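PDB 2F5X: BugD from Bordetella pertussis Tohama I, which binds aspartic acid in the periplasm as a solute receptor of the tripartite tricarboxylate transporter family, probably for delivery to an uptake system. Local coordinates for residues 191-199 against 270-278; 236-244 against 289-297. All blocks are in the same frame, centred on the assembly; numbering follows the deposited sequence.

In the fold
Following the chain from its N terminus, the strand and helix of 191-199 come first, with strand 236-244 next. Contact 1 closes when the end of helix 266-274 and the turn after it come back to 191-199, a loop of 70 intervening residues. Contact 2 opens within that loop and closes beyond it, where helix 286-306 packs on strand 236-244 across 44 intervening residues, so the two loops cross. Their centres lie about 20 Å apart, and both reach the same mixed sheet. They touch where the Q192 side chain packs on I237 and H239. Contact 1 ties helix 193-201 to helix 266-274; contact 2 ties the sheet to the last helix, 286-306.

Contact 1. Residues 191-199 against 270-278; sequences DQTTNTTQQ and ERMKQLGAE
The guanidinium of R271 and the amide of Q198 approach each other with their planes at 90°, Q198 NE2 lying 4.1 Å from R271 NH2. L275 CD1, from R271's own segment, lies on one guanidinium face, toward its rim. One N-H of Q198 NE2 is used within its own helix, on T194 O at 3.2 Å, which lies close to the plane of the Q198 amide, while NE2 stands above the plane of the T194 carbonyl. The bend at chi2 (91°) folds the chain back so that NE2 also packs against L275 CD2 at 3.7 Å. One turn earlier, T194 CG2 sits against L275 CB at 3.8 Å, the two side chains crossing at about a right angle. The one direct hydrogen bond between the segments runs from T193 OG1 to L275 O, 2.7 Å and in the carbonyl plane. Beside it a water donates to both T197 OG1, at 2.7 Å, and Q274 O, at 2.8 Å. G276, with positive phi, completes a Schellman motif ending helix 266-274. The first turn of helix 193-201 thus meets a Schellman-terminated helix, just after Q192, the N-cap residue whose OE1 binds the amino group of the aspartic acid ligand.

Contact 2. Residues 236-244 against 289-297; sequences GIWHGMWAP and LQAKVKQQV
W238 reaches from strand 236-244 onto helix 286-306. From CB, a chi1 of 54° sets CG between the backbone N and the carbonyl carbon. CG, CD2, CE3 and CZ2 lie under K292 CG, which stands over the centre of the ring on one face, 3.6 Å from W238 CE2, in a CH-pi contact. The lysine chain bends at chi2 and chi3, leaving K292 NZ 5.6 Å from the W238 five-membered ring centroid, at most a weak cation-pi attraction. At the edge, CD1 lies beside Q296 OE1 and W238 NE1 donates to it at 2.7 Å, with an N-H...O angle of 162°; Q296 OE1 lies in the indole plane, while NE1 stands above the plane of the Q296 carbonyl. Q296 OE1 also accepts from W300 NE1 and from a water that donates to G236 O as well, while Q296 NE2 donates a hydrogen bond to Q295 OE1, in that carbonyl's plane, which fixes the amide's rotation. W238 CZ2 meets Q296 CG, W238 CZ3 touches L289 CD1 at 3.9 Å and W238 CH2 touches V293 CG2 at 4.0 Å. L289 CD2 then lies over a face of W242, 3.6 Å from W242 CE2, as V293 CG2 meets that ring's edge. This is alpha/beta packing: a helix laid obliquely on a sheet, the axes of 236-244 and 289-297 approaching to 9.8 Å, in a fold of the periplasmic binding protein clan.

Contact 1. Residues 191-199 against 270-278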
loop_
_atom_site.group_PDB
_atom_site.type_symbol
_atom_site.label_atom_id
_atom_site.label_comp_id
_atom_site.label_asym_id
_atom_site.label_seq_id
_atom_site.Cartn_x
_atom_site.Cartn_y
_atom_site.Cartn_z
ATOM N N ASP A 191 6.601 1.093 -6.374
ATOM C CA ASP A 191 6.262 0.080 -5.357
ATOM C C ASP A 191 6.768 0.553 -3.985
ATOM O O ASP A 191 7.621 1.450 -3.902
ATOM C CB ASP A 191 6.837 -1.272 -5.816
ATOM C CG ASP A 191 6.454 -2.459 -4.926
ATOM O OD1 ASP A 191 5.495 -2.417 -4.112
ATOM O OD2 ASP A 191 7.082 -3.529 -5.036
ATOM N N GLN A 192 6.209 -0.007 -2.919
ATOM C CA GLN A 192 6.519 0.431 -1.554
ATOM C C GLN A 192 7.856 -0.098 -1.075
ATOM O O GLN A 192 8.252 -1.196 -1.466
ATOM C CB GLN A 192 5.427 -0.027 -0.607
ATOM C CG GLN A 192 4.076 0.630 -0.888
ATOM C CD GLN A 192 2.957 -0.203 -0.321
ATOM O OE1 GLN A 192 2.245 -0.896 -1.059
ATOM N NE2 GLN A 192 2.816 -0.172 0.981
ATOM N N THR A 193 8.542 0.681 -0.229
ATOM C CA THR A 193 9.845 0.270 0.312
ATOM C C THR A 193 9.805 -1.026 1.132
ATOM O O THR A 193 10.817 -1.704 1.262
ATOM C CB THR A 193 10.508 1.402 1.135
ATOM O OG1 THR A 193 9.637 1.808 2.203
ATOM C CG2 THR A 193 10.692 2.655 0.274
ATOM N N THR A 194 8.640 -1.378 1.668
ATOM C CA THR A 194 8.485 -2.657 2.376
ATOM C C THR A 194 8.592 -3.841 1.418
ATOM O O THR A 194 8.721 -4.992 1.862
ATOM C CB THR A 194 7.123 -2.717 3.073
ATOM O OG1 THR A 194 6.144 -2.161 2.189
ATOM C CG2 THR A 194 7.103 -1.819 4.316
ATOM N N ASN A 195 8.519 -3.568 0.112
ATOM C CA ASN A 195 8.768 -4.598 -0.901
ATOM C C ASN A 195 10.049 -4.404 -1.720
ATOM O O ASN A 195 10.629 -5.385 -2.228
ATOM C CB ASN A 195 7.562 -4.743 -1.843
ATOM C CG ASN A 195 7.574 -6.058 -2.613
ATOM O OD1 ASN A 195 7.740 -7.133 -2.025
ATOM N ND2 ASN A 195 7.400 -5.977 -3.931
ATOM N N THR A 196 10.501 -3.158 -1.852
ATOM C CA THR A 196 11.590 -2.864 -2.789
ATOM C C THR A 196 12.961 -2.720 -2.145
ATOM O O THR A 196 13.967 -2.819 -2.843
ATOM C CB THR A 196 11.326 -1.583 -3.593
ATOM O OG1 THR A 196 11.273 -0.465 -2.699
ATOM C CG2 THR A 196 9.979 -1.620 -4.286
ATOM N N THR A 197 13.012 -2.458 -0.838
ATOM C CA THR A 197 14.292 -2.162 -0.177
ATOM C C THR A 197 15.334 -3.236 -0.458
ATOM O O THR A 197 16.451 -2.941 -0.856
ATOM C CB THR A 197 14.110 -2.023 1.343
ATOM O OG1 THR A 197 13.293 -0.886 1.618
ATOM C CG2 THR A 197 15.436 -1.674 2.013
ATOM N N GLN A 198 14.920 -4.473 -0.208
ATOM C CA GLN A 198 15.670 -5.698 -0.419
ATOM C C GLN A 198 16.328 -5.734 -1.817
ATOM O O GLN A 198 17.545 -5.977 -1.967
ATOM C CB GLN A 198 14.670 -6.876 -0.219
ATOM C CG GLN A 198 13.814 -6.848 1.135
ATOM C CD GLN A 198 12.436 -6.128 1.066
ATOM O OE1 GLN A 198 12.330 -5.037 0.531
ATOM N NE2 GLN A 198 11.397 -6.742 1.656
ATOM N N GLN A 199 15.534 -5.450 -2.840
ATOM C CA GLN A 199 16.008 -5.501 -4.213
ATOM C C GLN A 199 16.842 -4.282 -4.594
ATOM O O GLN A 199 17.747 -4.388 -5.416
ATOM C CB GLN A 199 14.833 -5.642 -5.186
ATOM C CG GLN A 199 13.793 -6.688 -4.780
ATOM C CD GLN A 199 14.367 -8.083 -4.650
ATOM O OE1 GLN A 199 15.395 -8.401 -5.250
ATOM N NE2 GLN A 199 13.703 -8.923 -3.856
ATOM N N GLU A 270 11.491 -2.189 14.629
ATOM C CA GLU A 270 12.789 -2.396 13.985
ATOM C C GLU A 270 12.619 -2.864 12.544
ATOM O O GLU A 270 13.280 -2.345 11.636
ATOM C CB GLU A 270 13.655 -3.395 14.759
ATOM C CG GLU A 270 15.072 -3.570 14.207
ATOM C CD GLU A 270 15.793 -2.256 13.905
ATOM O OE1 GLU A 270 15.712 -1.301 14.716
ATOM O OE2 GLU A 270 16.452 -2.178 12.842
ATOM N N ARG A 271 11.733 -3.837 12.341
ATOM C CA ARG A 271 11.480 -4.351 10.994
ATOM C C ARG A 271 10.907 -3.260 10.100
ATOM O O ARG A 271 11.336 -3.109 8.956
ATOM C CB ARG A 271 10.573 -5.589 11.002
ATOM C CG ARG A 271 10.349 -6.199 9.594
ATOM C CD ARG A 271 11.612 -6.770 8.947
ATOM N NE ARG A 271 11.340 -7.429 7.667
ATOM C CZ ARG A 271 12.205 -7.500 6.649
ATOM N NH1 ARG A 271 13.410 -6.948 6.738
ATOM N NH2 ARG A 271 11.860 -8.121 5.529
HETATM N N MSE A 272 9.955 -2.490 10.628
HETATM C CA MSE A 272 9.384 -1.379 9.863
HETATM C C MSE A 272 10.437 -0.329 9.509
HETATM O O MSE A 272 10.503 0.133 8.359
HETATM C CB MSE A 272 8.202 -0.733 10.605
HETATM C CG MSE A 272 6.966 -1.648 10.721
HETATM SE SE MSE A 272 6.278 -2.386 9.023
HETATM C CE MSE A 272 7.075 -4.208 9.133
ATOM N N LYS A 273 11.283 0.014 10.480
ATOM C CA LYS A 273 12.347 0.995 10.260
ATOM C C LYS A 273 13.294 0.548 9.137
ATOM O O LYS A 273 13.615 1.324 8.235
ATOM C CB LYS A 273 13.116 1.243 11.565
ATOM C CG LYS A 273 14.209 2.288 11.448
ATOM C CD LYS A 273 15.096 2.313 12.698
ATOM C CE LYS A 273 16.170 3.382 12.584
ATOM N NZ LYS A 273 17.217 2.993 11.583
ATOM N N GLN A 274 13.694 -0.718 9.173
ATOM C CA GLN A 274 14.577 -1.270 8.144
ATOM C C GLN A 274 13.940 -1.187 6.760
ATOM O O GLN A 274 14.633 -0.955 5.768
ATOM C CB GLN A 274 14.921 -2.718 8.461
ATOM C CG GLN A 274 15.840 -2.876 9.666
ATOM C CD GLN A 274 16.043 -4.324 10.061
ATOM O OE1 GLN A 274 15.142 -5.149 9.890
ATOM N NE2 GLN A 274 17.222 -4.639 10.598
ATOM N N LEU A 275 12.620 -1.358 6.715
ATOM C CA LEU A 275 11.862 -1.339 5.465
ATOM C C LEU A 275 11.350 0.043 5.074
ATOM O O LEU A 275 10.630 0.178 4.087
ATOM C CB LEU A 275 10.695 -2.328 5.528
ATOM C CG LEU A 275 11.049 -3.817 5.605
ATOM C CD1 LEU A 275 9.761 -4.604 5.773
ATOM C CD2 LEU A 275 11.831 -4.285 4.371
ATOM N N GLY A 276 11.712 1.060 5.854
ATOM C CA GLY A 276 11.413 2.441 5.508
ATOM C C GLY A 276 10.015 2.906 5.870
ATOM O O GLY A 276 9.608 4.018 5.497
ATOM N N ALA A 277 9.289 2.070 6.609
ATOM C CA ALA A 277 7.934 2.400 7.036
ATOM C C ALA A 277 7.934 3.215 8.320
ATOM O O ALA A 277 8.662 2.900 9.268
ATOM C CB ALA A 277 7.100 1.135 7.215
ATOM N N GLU A 278 7.128 4.270 8.339
ATOM C CA GLU A 278 6.893 5.037 9.556
ATOM C C GLU A 278 5.766 4.365 10.325
ATOM O O GLU A 278 4.705 4.114 9.759
ATOM C CB GLU A 278 6.474 6.471 9.209
ATOM C CG GLU A 278 6.020 7.269 10.431
ATOM C CD GLU A 278 5.421 8.623 10.099
ATOM O OE1 GLU A 278 5.437 9.492 11.003
ATOM O OE2 GLU A 278 4.916 8.820 8.966
HETATM O O HOH W 1 14.089 0.766 3.643
#

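Contact 2. Residues 236-244 against 289-297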
loop_
_atom_site.group_PDB
_atom_site.type_symbol
_atom_site.label_atom_id
_atom_site.label_comp_id
_atom_site.label_asym_id
_atom_site.label_seq_id
_atom_site.Cartn_x
_atom_site.Cartn_y
_atom_site.Cartn_z
ATOM N N GLY A 236 2.387 8.799 0.208
ATOM C CA GLY A 236 2.649 7.993 1.388
ATOM C C GLY A 236 1.530 6.988 1.563
ATOM O O GLY A 236 0.348 7.359 1.705
ATOM N N ILE A 237 1.887 5.708 1.548
ATOM C CA ILE A 237 0.870 4.664 1.604
ATOM C C ILE A 237 0.588 4.315 3.061
ATOM O O ILE A 237 1.243 3.446 3.654
ATOM C CB ILE A 237 1.314 3.453 0.756
ATOM C CG1 ILE A 237 1.513 3.883 -0.713
ATOM C CG2 ILE A 237 0.295 2.296 0.837
ATOM C CD1 ILE A 237 0.285 4.505 -1.406
ATOM N N TRP A 238 -0.365 5.036 3.648
ATOM C CA TRP A 238 -0.803 4.718 4.997
ATOM C C TRP A 238 -1.571 3.403 4.953
ATOM O O TRP A 238 -2.136 3.027 3.917
ATOM C CB TRP A 238 -1.668 5.841 5.596
ATOM C CG TRP A 238 -2.850 6.227 4.735
ATOM C CD1 TRP A 238 -2.895 7.224 3.798
ATOM C CD2 TRP A 238 -4.155 5.637 4.756
ATOM N NE1 TRP A 238 -4.145 7.280 3.223
ATOM C CE2 TRP A 238 -4.943 6.324 3.800
ATOM C CE3 TRP A 238 -4.747 4.593 5.495
ATOM C CZ2 TRP A 238 -6.288 6.001 3.557
ATOM C CZ3 TRP A 238 -6.093 4.272 5.257
ATOM C CH2 TRP A 238 -6.840 4.971 4.289
ATOM N N HIS A 239 -1.546 2.697 6.075
ATOM C CA HIS A 239 -2.248 1.430 6.249
ATOM C C HIS A 239 -3.174 1.567 7.460
ATOM O O HIS A 239 -2.820 2.223 8.454
ATOM C CB HIS A 239 -1.259 0.294 6.542
ATOM C CG HIS A 239 -0.513 -0.216 5.338
ATOM N ND1 HIS A 239 0.275 0.586 4.539
ATOM C CD2 HIS A 239 -0.410 -1.468 4.830
ATOM C CE1 HIS A 239 0.814 -0.146 3.579
ATOM N NE2 HIS A 239 0.415 -1.396 3.733
ATOM N N GLY A 240 -4.347 0.938 7.371
ATOM C CA GLY A 240 -5.309 0.920 8.463
ATOM C C GLY A 240 -5.766 -0.491 8.783
ATOM O O GLY A 240 -5.542 -1.424 8.008
HETATM N N MSE A 241 -6.411 -0.643 9.934
HETATM C CA MSE A 241 -6.999 -1.907 10.330
HETATM C C MSE A 241 -8.475 -1.654 10.617
HETATM O O MSE A 241 -8.806 -0.687 11.290
HETATM C CB MSE A 241 -6.293 -2.465 11.570
HETATM C CG MSE A 241 -6.905 -3.750 12.089
HETATM SE SE MSE A 241 -5.914 -4.395 13.608
HETATM C CE MSE A 241 -4.380 -4.888 12.730
ATOM N N TRP A 242 -9.341 -2.511 10.078
ATOM C CA TRP A 242 -10.790 -2.372 10.226
ATOM C C TRP A 242 -11.434 -3.702 10.613
ATOM O O TRP A 242 -10.919 -4.774 10.277
ATOM C CB TRP A 242 -11.413 -1.976 8.887
ATOM C CG TRP A 242 -11.127 -0.600 8.321
ATOM C CD1 TRP A 242 -11.932 0.509 8.414
ATOM C CD2 TRP A 242 -10.038 -0.224 7.470
ATOM N NE1 TRP A 242 -11.394 1.555 7.703
ATOM C CE2 TRP A 242 -10.233 1.136 7.107
ATOM C CE3 TRP A 242 -8.902 -0.892 6.981
ATOM C CZ2 TRP A 242 -9.337 1.836 6.289
ATOM C CZ3 TRP A 242 -8.016 -0.194 6.154
ATOM C CH2 TRP A 242 -8.233 1.160 5.830
ATOM N N ALA A 243 -12.589 -3.623 11.273
ATOM C CA ALA A 243 -13.469 -4.774 11.494
ATOM C C ALA A 243 -14.776 -4.525 10.728
ATOM O O ALA A 243 -15.065 -3.378 10.390
ATOM C CB ALA A 243 -13.751 -4.948 12.999
ATOM N N PRO A 244 -15.587 -5.549 10.456
ATOM C CA PRO A 244 -16.861 -5.312 9.757
ATOM C C PRO A 244 -17.812 -4.447 10.575
ATOM O O PRO A 244 -17.764 -4.493 11.809
ATOM C CB PRO A 244 -17.455 -6.720 9.608
ATOM C CG PRO A 244 -16.272 -7.642 9.735
ATOM C CD PRO A 244 -15.374 -6.981 10.745
ATOM N N LEU A 289 -8.250 6.878 12.170
ATOM C CA LEU A 289 -8.454 6.183 10.902
ATOM C C LEU A 289 -9.673 6.741 10.157
ATOM O O LEU A 289 -9.614 6.970 8.945
ATOM C CB LEU A 289 -8.555 4.669 11.112
ATOM C CG LEU A 289 -8.790 3.825 9.846
ATOM C CD1 LEU A 289 -7.708 4.106 8.805
ATOM C CD2 LEU A 289 -8.839 2.344 10.198
ATOM N N GLN A 290 -10.755 7.006 10.892
ATOM C CA GLN A 290 -11.972 7.556 10.278
ATOM C C GLN A 290 -11.647 8.908 9.624
ATOM O O GLN A 290 -12.050 9.164 8.489
ATOM C CB GLN A 290 -13.084 7.693 11.330
ATOM C CG GLN A 290 -14.356 8.411 10.851
ATOM C CD GLN A 290 -15.362 8.623 11.972
ATOM O OE1 GLN A 290 -14.984 8.926 13.111
ATOM N NE2 GLN A 290 -16.647 8.467 11.655
ATOM N N ALA A 291 -10.890 9.745 10.337
ATOM C CA ALA A 291 -10.505 11.074 9.840
ATOM C C ALA A 291 -9.623 10.959 8.600
ATOM O O ALA A 291 -9.767 11.739 7.655
ATOM C CB ALA A 291 -9.782 11.863 10.923
ATOM N N LYS A 292 -8.711 9.990 8.611
ATOM C CA LYS A 292 -7.828 9.760 7.469
ATOM C C LYS A 292 -8.633 9.406 6.221
ATOM O O LYS A 292 -8.419 9.985 5.156
ATOM C CB LYS A 292 -6.799 8.659 7.779
ATOM C CG LYS A 292 -5.772 8.415 6.637
ATOM C CD LYS A 292 -4.849 9.626 6.412
ATOM C CE LYS A 292 -3.882 9.853 7.566
ATOM N NZ LYS A 292 -3.041 11.069 7.343
ATOM N N VAL A 293 -9.554 8.455 6.353
ATOM C CA VAL A 293 -10.414 8.061 5.230
ATOM C C VAL A 293 -11.260 9.239 4.727
ATOM O O VAL A 293 -11.380 9.458 3.515
ATOM C CB VAL A 293 -11.314 6.842 5.590
ATOM C CG1 VAL A 293 -12.333 6.536 4.460
ATOM C CG2 VAL A 293 -10.453 5.605 5.871
ATOM N N LYS A 294 -11.826 10.000 5.664
ATOM C CA LYS A 294 -12.657 11.161 5.348
ATOM C C LYS A 294 -11.906 12.194 4.509
ATOM O O LYS A 294 -12.476 12.764 3.573
ATOM C CB LYS A 294 -13.187 11.805 6.647
ATOM C CG LYS A 294 -14.049 13.050 6.431
ATOM C CD LYS A 294 -14.436 13.710 7.750
ATOM C CE LYS A 294 -15.036 15.107 7.535
ATOM N NZ LYS A 294 -15.081 15.888 8.811
ATOM N N GLN A 295 -10.635 12.419 4.834
ATOM C CA GLN A 295 -9.807 13.378 4.103
ATOM C C GLN A 295 -9.341 12.796 2.767
ATOM O O GLN A 295 -9.306 13.497 1.753
ATOM C CB GLN A 295 -8.595 13.797 4.948
ATOM C CG GLN A 295 -7.776 14.952 4.359
ATOM C CD GLN A 295 -6.829 14.507 3.252
ATOM O OE1 GLN A 295 -6.365 13.360 3.241
ATOM N NE2 GLN A 295 -6.551 15.407 2.314
ATOM N N GLN A 296 -9.003 11.511 2.769
ATOM C CA GLN A 296 -8.318 10.908 1.627
ATOM C C GLN A 296 -9.197 10.611 0.420
ATOM O O GLN A 296 -8.762 10.802 -0.726
ATOM C CB GLN A 296 -7.568 9.648 2.057
ATOM C CG GLN A 296 -6.302 9.954 2.859
ATOM C CD GLN A 296 -5.116 10.234 1.964
ATOM O OE1 GLN A 296 -4.495 9.307 1.456
ATOM N NE2 GLN A 296 -4.793 11.513 1.775
ATOM N N VAL A 297 -10.421 10.141 0.660
ATOM C CA VAL A 297 -11.308 9.808 -0.456
ATOM C C VAL A 297 -11.510 11.018 -1.394
ATOM O O VAL A 297 -11.246 10.902 -2.590
ATOM C CB VAL A 297 -12.646 9.140 -0.007
ATOM C CG1 VAL A 297 -13.558 8.904 -1.210
ATOM C CG2 VAL A 297 -12.370 7.801 0.699
HETATM O O HOH W 2 -1.576 9.679 1.417
#